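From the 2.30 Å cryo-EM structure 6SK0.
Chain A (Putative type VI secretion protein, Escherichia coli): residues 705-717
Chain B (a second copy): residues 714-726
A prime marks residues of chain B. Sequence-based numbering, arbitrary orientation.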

# COMPACT_ATOMS: atom_id res chain seq x y z
N SER A 705 -8.80 25.14 -13.86
CA SER A 705 -9.26 26.39 -13.29
C SER A 705 -8.56 26.68 -11.99
O SER A 705 -8.11 25.78 -11.28
CB SER A 705 -10.78 26.40 -13.07
OG SER A 705 -11.17 25.41 -12.14
N SER A 706 -8.45 27.96 -11.69
CA SER A 706 -8.05 28.43 -10.38
C SER A 706 -9.01 29.52 -9.97
O SER A 706 -9.58 30.22 -10.81
CB SER A 706 -6.60 28.94 -10.37
OG SER A 706 -6.46 30.10 -11.16
N GLN A 707 -9.20 29.65 -8.67
CA GLN A 707 -9.93 30.80 -8.15
C GLN A 707 -9.08 32.06 -8.28
O GLN A 707 -9.56 33.10 -8.72
CB GLN A 707 -10.33 30.55 -6.70
CG GLN A 707 -11.07 31.69 -6.07
CD GLN A 707 -11.13 31.56 -4.57
OE1 GLN A 707 -10.18 31.88 -3.86
NE2 GLN A 707 -12.26 31.08 -4.07
N GLN A 708 -7.82 31.96 -7.91
CA GLN A 708 -6.87 33.05 -8.00
C GLN A 708 -6.13 32.97 -9.34
O GLN A 708 -6.62 32.35 -10.29
CB GLN A 708 -5.95 33.03 -6.78
CG GLN A 708 -6.68 33.22 -5.47
CD GLN A 708 -7.64 34.40 -5.50
OE1 GLN A 708 -7.26 35.51 -5.82
NE2 GLN A 708 -8.90 34.14 -5.18
N ASN A 709 -4.98 33.62 -9.44
CA ASN A 709 -4.29 33.75 -10.72
C ASN A 709 -3.90 32.40 -11.31
O ASN A 709 -3.43 31.50 -10.61
CB ASN A 709 -3.06 34.62 -10.55
CG ASN A 709 -3.40 36.02 -10.13
OD1 ASN A 709 -4.54 36.46 -10.29
ND2 ASN A 709 -2.44 36.72 -9.58
N LEU A 710 -4.09 32.28 -12.61
CA LEU A 710 -3.67 31.13 -13.38
C LEU A 710 -2.55 31.55 -14.32
O LEU A 710 -2.74 32.43 -15.16
CB LEU A 710 -4.85 30.56 -14.16
CG LEU A 710 -4.75 29.11 -14.62
CD1 LEU A 710 -6.13 28.49 -14.71
CD2 LEU A 710 -4.04 29.05 -15.95
N ASP A 711 -1.40 30.92 -14.18
CA ASP A 711 -0.24 31.23 -15.00
C ASP A 711 0.16 30.00 -15.81
O ASP A 711 0.32 28.91 -15.26
CB ASP A 711 0.93 31.72 -14.14
CG ASP A 711 0.59 32.98 -13.37
OD1 ASP A 711 -0.14 33.84 -13.92
OD2 ASP A 711 1.04 33.13 -12.22
N ILE A 712 0.28 30.19 -17.11
CA ILE A 712 0.77 29.18 -18.03
C ILE A 712 2.00 29.74 -18.70
O ILE A 712 1.95 30.81 -19.31
CB ILE A 712 -0.29 28.80 -19.08
CG1 ILE A 712 -1.51 28.19 -18.40
CG2 ILE A 712 0.30 27.86 -20.10
CD1 ILE A 712 -2.70 28.10 -19.28
N GLN A 713 3.11 29.03 -18.59
CA GLN A 713 4.38 29.59 -19.02
C GLN A 713 5.28 28.53 -19.63
O GLN A 713 5.42 27.44 -19.08
CB GLN A 713 5.09 30.27 -17.86
CG GLN A 713 6.53 30.57 -18.13
CD GLN A 713 7.09 31.62 -17.20
OE1 GLN A 713 6.44 32.02 -16.24
NE2 GLN A 713 8.29 32.09 -17.50
N SER A 714 5.88 28.85 -20.75
CA SER A 714 7.04 28.13 -21.25
C SER A 714 8.24 29.04 -21.00
O SER A 714 8.34 30.12 -21.58
CB SER A 714 6.90 27.76 -22.71
OG SER A 714 8.08 27.16 -23.18
N SER A 715 9.15 28.60 -20.13
CA SER A 715 10.25 29.46 -19.71
C SER A 715 11.33 29.58 -20.78
O SER A 715 12.05 30.58 -20.81
CB SER A 715 10.86 28.93 -18.41
OG SER A 715 11.49 27.69 -18.62
N GLU A 716 11.46 28.59 -21.65
CA GLU A 716 12.50 28.62 -22.66
C GLU A 716 12.00 28.26 -24.05
O GLU A 716 12.78 28.34 -25.00
CB GLU A 716 13.65 27.67 -22.29
CG GLU A 716 14.37 28.03 -21.01
CD GLU A 716 15.50 27.06 -20.67
OE1 GLU A 716 15.92 26.29 -21.56
OE2 GLU A 716 15.97 27.07 -19.52
N GLY A 717 10.75 27.88 -24.20
CA GLY A 717 10.23 27.43 -25.47
C GLY A 717 8.99 28.19 -25.87
O GLY A 717 8.80 29.35 -25.53
N SER B 714 -9.56 31.46 -14.72
CA SER B 714 -9.36 32.02 -13.40
C SER B 714 -10.68 32.69 -13.02
O SER B 714 -11.09 33.66 -13.66
CB SER B 714 -8.20 32.99 -13.36
OG SER B 714 -8.10 33.59 -12.10
N SER B 715 -11.34 32.17 -11.99
CA SER B 715 -12.67 32.64 -11.64
C SER B 715 -12.65 33.99 -10.95
O SER B 715 -13.64 34.73 -11.01
CB SER B 715 -13.38 31.61 -10.77
OG SER B 715 -12.76 31.50 -9.51
N GLU B 716 -11.56 34.33 -10.27
CA GLU B 716 -11.49 35.58 -9.54
C GLU B 716 -10.21 36.35 -9.79
O GLU B 716 -10.08 37.47 -9.29
CB GLU B 716 -11.64 35.34 -8.03
CG GLU B 716 -12.97 34.74 -7.62
CD GLU B 716 -13.08 34.52 -6.12
OE1 GLU B 716 -12.27 35.07 -5.36
OE2 GLU B 716 -13.99 33.77 -5.70
N GLY B 717 -9.27 35.80 -10.54
CA GLY B 717 -7.98 36.43 -10.72
C GLY B 717 -7.64 36.58 -12.19
O GLY B 717 -8.51 36.72 -13.04
N LYS B 718 -6.35 36.54 -12.46
CA LYS B 718 -5.82 36.74 -13.80
C LYS B 718 -5.42 35.42 -14.43
O LYS B 718 -5.10 34.45 -13.75
CB LYS B 718 -4.60 37.66 -13.77
CG LYS B 718 -4.81 38.92 -12.98
CD LYS B 718 -3.56 39.75 -12.98
CE LYS B 718 -3.78 41.08 -12.30
NZ LYS B 718 -2.50 41.83 -12.16
N VAL B 719 -5.44 35.41 -15.75
CA VAL B 719 -4.83 34.36 -16.54
C VAL B 719 -3.67 34.98 -17.29
O VAL B 719 -3.85 35.94 -18.05
CB VAL B 719 -5.83 33.70 -17.51
CG1 VAL B 719 -5.12 32.71 -18.39
CG2 VAL B 719 -6.95 33.05 -16.75
N THR B 720 -2.48 34.44 -17.08
CA THR B 720 -1.28 34.89 -17.75
C THR B 720 -0.70 33.72 -18.54
O THR B 720 -0.45 32.65 -17.98
CB THR B 720 -0.25 35.42 -16.76
OG1 THR B 720 -0.83 36.47 -15.98
CG2 THR B 720 0.96 35.95 -17.49
N VAL B 721 -0.51 33.93 -19.84
CA VAL B 721 0.13 32.96 -20.71
C VAL B 721 1.38 33.61 -21.25
O VAL B 721 1.30 34.59 -22.00
CB VAL B 721 -0.80 32.50 -21.84
CG1 VAL B 721 -0.15 31.39 -22.61
CG2 VAL B 721 -2.13 32.07 -21.28
N SER B 722 2.53 33.08 -20.87
CA SER B 722 3.80 33.64 -21.29
C SER B 722 4.64 32.58 -21.97
O SER B 722 4.78 31.47 -21.46
CB SER B 722 4.58 34.23 -20.11
OG SER B 722 3.73 34.40 -18.99
N ALA B 723 5.17 32.93 -23.12
CA ALA B 723 6.13 32.10 -23.82
C ALA B 723 7.44 32.85 -23.89
O ALA B 723 7.48 34.08 -23.85
CB ALA B 723 5.65 31.73 -25.23
N ASN B 724 8.52 32.09 -23.98
CA ASN B 724 9.83 32.71 -24.13
C ASN B 724 10.16 32.96 -25.59
O ASN B 724 10.69 34.01 -25.94
CB ASN B 724 10.89 31.82 -23.48
CG ASN B 724 12.28 32.33 -23.69
OD1 ASN B 724 12.71 33.28 -23.03
ND2 ASN B 724 12.99 31.72 -24.61
N GLN B 725 9.83 32.01 -26.45
CA GLN B 725 10.19 32.09 -27.86
C GLN B 725 9.03 32.54 -28.73
O GLN B 725 9.22 33.38 -29.61
CB GLN B 725 10.68 30.74 -28.35
CG GLN B 725 11.98 30.31 -27.73
CD GLN B 725 12.47 29.00 -28.28
OE1 GLN B 725 13.66 28.82 -28.53
NE2 GLN B 725 11.55 28.07 -28.48
N GLU B 726 7.85 32.00 -28.51
CA GLU B 726 6.76 32.19 -29.46
C GLU B 726 5.47 31.74 -28.80
O GLU B 726 5.38 30.62 -28.31
CB GLU B 726 7.05 31.39 -30.73
CG GLU B 726 5.99 31.42 -31.79
CD GLU B 726 6.49 30.88 -33.12
OE1 GLU B 726 6.75 29.66 -33.22
OE2 GLU B 726 6.65 31.67 -34.08

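What joins the backbones? Strand 710-714 of chain A runs parallel to a chain B strand through Val719′ and Ser722′, and hydrogen bonds alternate between them. Leu710 N donates to Lys718′ O (2.7 Å) and Leu710 O accepts from Thr720′ N (2.8 Å); Ile712 repeats the pattern, its N reaching Thr720′ O (2.7 Å) and its O receiving Ser722′ N (2.8 Å). Ser714 N to Ser722′ O (2.9 Å) completes the run.

How do side chains extend the ladder just before Leu710? Asn709 takes over a backbone role: its OD1 accepts from Lys718′ N at 2.8 Å. Gly717′ suits this spot because a CB there would clash with Asn709 OD1 and Gln708 C. Gln708 O is held by two serine hydroxyls, Ser714′ OG from across the contact (2.6 Å) and Ser706 OG from its own chain (a very short 2.4 Å).

What is buried, and what stays polar? On one face of the sheet, Leu710 and Ile712 pair with Val719′ and Val721′, all buried; Leu710 CB lies 4.2 Å from Val719′ CG2, and Ile712 CB 4.3 Å from Val721′ CG2. Asp711, Gln713, Thr720′ and Ser722′ occupy the other face, where polar groups can meet solvent.

What closes the far end? Gly717 O accepts from Gln725′ N (3.0 Å), and more weakly from Asn724′ N (3.2 Å).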